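Local coordinates for protein glutaryl-CoA dehydrogenase (Mycobacterium smegmatis, PDB 3SF6) that is an acyl-CoA dehydrogenase-family flavoprotein that binds dihydroflavine-adenine dinucleotide and assembles from four chains, at residues G25-L30 with E36-V41. Residues are numbered along the deposited sequence; the frame is centred on the assembly and turned at random.
Sequences GINAVL and EIRDTV. With EDO (1,2-ethanediol), chain O.
R38 reaches from helix 32-49 back to the turn that precedes it and grips the amide oxygen of N27 with both terminal nitrogens. The shorter, straighter bond runs from R38 NH2 to N27 OD1 (2.8 Å, N-H...O angle 162°), while R38 NH1 meets the same N27 OD1 at 3.2 Å in a more bent bond. OD1 lies in the guanidinium plane and accepts from both nitrogens, with the amide and guanidinium planes 58° apart. The arginine's CG, anti to the backbone N (chi1 -175°), heads out from the helix, and bends at chi2 and chi3 then turn the guanidinium to present its NH1/NH2 end to N27. D39, its neighbour on the helix, fixes the other end of the group: R38 NE forms a salt bridge to D39 OD1 at 2.8 Å, the carboxylate being met from above its plane. R38 NH1 also donates almost straight to O2 of a 1,2-ethanediol, at 2.9 Å, a molecule probably left from crystallisation.

The packed side is that of L30, whose branched end brings CD1 to 4.1 Å from R38 NH1 and also touches L96 of helix 91-104 and L319 of helix 298-327; a leucine suits this buried place among helices. I26 likewise turns inward, onto Y311 and F315. N27 and D39 lie on the looser, exposed side, where polar groups are at home. The short 3-10 turn at 27-28 sets N27 within reach, just after a Schellman motif in which G25 ends helix 20-24; glycine, having no side chain, takes the positive phi readily.

With NE bonded to D39 and both NH1 and NH2 to N27, the guanidinium is held against rotation, and its charge would probably polarise the N27 carbonyl, joining turn and helix through a charge-assisted link.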
loop_
_atom_site.group_PDB
_atom_site.type_symbol
_atom_site.label_atom_id
_atom_site.label_comp_id
_atom_site.label_asym_id
_atom_site.label_seq_id
_atom_site.Cartn_x
_atom_site.Cartn_y
_atom_site.Cartn_z
ATOM N N GLY A 25 -8.481 10.580 -22.433
ATOM C CA GLY A 25 -9.286 11.489 -23.253
ATOM C C GLY A 25 -9.260 12.924 -22.765
ATOM O O GLY A 25 -10.308 13.521 -22.504
ATOM N N ILE A 26 -8.075 13.492 -22.621
ATOM C CA ILE A 26 -7.924 14.812 -22.020
ATOM C C ILE A 26 -8.323 15.958 -22.922
ATOM O O ILE A 26 -9.027 16.867 -22.485
ATOM C CB ILE A 26 -6.486 14.969 -21.499
ATOM C CG1 ILE A 26 -6.340 14.028 -20.294
ATOM C CG2 ILE A 26 -6.180 16.463 -21.204
ATOM C CD1 ILE A 26 -4.947 13.988 -19.661
ATOM N N ASN A 27 -7.916 15.939 -24.198
ATOM C CA ASN A 27 -8.202 17.087 -25.061
ATOM C C ASN A 27 -9.671 17.405 -25.186
ATOM O O ASN A 27 -10.049 18.565 -25.297
ATOM C CB ASN A 27 -7.597 16.874 -26.459
ATOM C CG ASN A 27 -6.131 17.124 -26.493
ATOM O OD1 ASN A 27 -5.568 17.809 -25.629
ATOM N ND2 ASN A 27 -5.474 16.616 -27.548
ATOM N N ALA A 28 -10.514 16.374 -25.129
ATOM C CA ALA A 28 -11.932 16.552 -25.294
ATOM C C ALA A 28 -12.609 17.268 -24.126
ATOM O O ALA A 28 -13.719 17.798 -24.286
ATOM C CB ALA A 28 -12.629 15.173 -25.598
ATOM N N VAL A 29 -11.961 17.332 -22.962
ATOM C CA VAL A 29 -12.516 18.104 -21.852
ATOM C C VAL A 29 -11.880 19.477 -21.598
ATOM O O VAL A 29 -12.175 20.124 -20.582
ATOM C CB VAL A 29 -12.560 17.290 -20.564
ATOM C CG1 VAL A 29 -13.618 16.095 -20.740
ATOM C CG2 VAL A 29 -11.179 16.855 -20.180
ATOM N N LEU A 30 -11.054 19.912 -22.550
ATOM C CA LEU A 30 -10.445 21.243 -22.573
ATOM C C LEU A 30 -10.991 22.043 -23.737
ATOM O O LEU A 30 -11.540 21.473 -24.703
ATOM C CB LEU A 30 -8.933 21.133 -22.710
ATOM C CG LEU A 30 -8.234 20.288 -21.633
ATOM C CD1 LEU A 30 -6.743 20.210 -21.959
ATOM C CD2 LEU A 30 -8.450 20.857 -20.239
ATOM N N GLU A 36 -4.401 25.667 -26.637
ATOM C CA GLU A 36 -3.402 26.567 -27.208
ATOM C C GLU A 36 -2.369 27.047 -26.188
ATOM O O GLU A 36 -1.164 27.008 -26.430
ATOM C CB GLU A 36 -4.072 27.774 -27.857
ATOM C CG GLU A 36 -3.122 28.734 -28.496
ATOM C CD GLU A 36 -3.736 29.834 -29.318
ATOM O OE1 GLU A 36 -4.882 29.736 -29.786
ATOM O OE2 GLU A 36 -2.997 30.824 -29.512
ATOM N N ILE A 37 -2.819 27.439 -25.001
ATOM C CA ILE A 37 -1.899 27.891 -23.961
ATOM C C ILE A 37 -0.981 26.733 -23.544
ATOM O O ILE A 37 0.253 26.873 -23.440
ATOM C CB ILE A 37 -2.675 28.514 -22.766
ATOM C CG1 ILE A 37 -3.161 29.922 -23.121
ATOM C CG2 ILE A 37 -1.799 28.545 -21.492
ATOM C CD1 ILE A 37 -4.230 30.465 -22.204
ATOM N N ARG A 38 -1.587 25.563 -23.333
ATOM C CA ARG A 38 -0.848 24.371 -22.985
ATOM C C ARG A 38 0.250 24.073 -24.021
ATOM O O ARG A 38 1.402 23.837 -23.689
ATOM C CB ARG A 38 -1.861 23.222 -22.871
ATOM C CG ARG A 38 -1.361 21.933 -22.422
ATOM C CD ARG A 38 -1.000 20.960 -23.479
ATOM N NE ARG A 38 -1.907 20.694 -24.607
ATOM C CZ ARG A 38 -2.869 19.767 -24.712
ATOM N NH1 ARG A 38 -3.254 18.969 -23.702
ATOM N NH2 ARG A 38 -3.488 19.638 -25.885
ATOM N N ASP A 39 -0.122 24.115 -25.291
ATOM C CA ASP A 39 0.779 23.809 -26.382
ATOM C C ASP A 39 1.915 24.817 -26.460
ATOM O O ASP A 39 3.099 24.470 -26.755
ATOM C CB ASP A 39 -0.009 23.799 -27.706
ATOM C CG ASP A 39 -0.949 22.610 -27.844
ATOM O OD1 ASP A 39 -0.856 21.659 -27.039
ATOM O OD2 ASP A 39 -1.817 22.672 -28.754
ATOM N N THR A 40 1.568 26.079 -26.232
ATOM C CA THR A 40 2.568 27.168 -26.251
ATOM C C THR A 40 3.626 26.968 -25.156
ATOM O O THR A 40 4.836 27.087 -25.396
ATOM C CB THR A 40 1.885 28.549 -26.079
ATOM O OG1 THR A 40 1.028 28.788 -27.202
ATOM C CG2 THR A 40 2.931 29.656 -26.037
ATOM N N VAL A 41 3.180 26.636 -23.957
ATOM C CA VAL A 41 4.094 26.408 -22.866
ATOM C C VAL A 41 4.895 25.131 -23.094
ATOM O O VAL A 41 6.118 25.097 -22.872
ATOM C CB VAL A 41 3.367 26.369 -21.513
ATOM C CG1 VAL A 41 4.335 26.124 -20.339
ATOM C CG2 VAL A 41 2.606 27.688 -21.244
HETATM C C1 EDO O . -1.856 16.843 -19.687
HETATM O O1 EDO O . -1.028 16.258 -20.643
HETATM C C2 EDO O . -2.856 17.784 -20.400
HETATM O O2 EDO O . -2.199 18.913 -20.979
#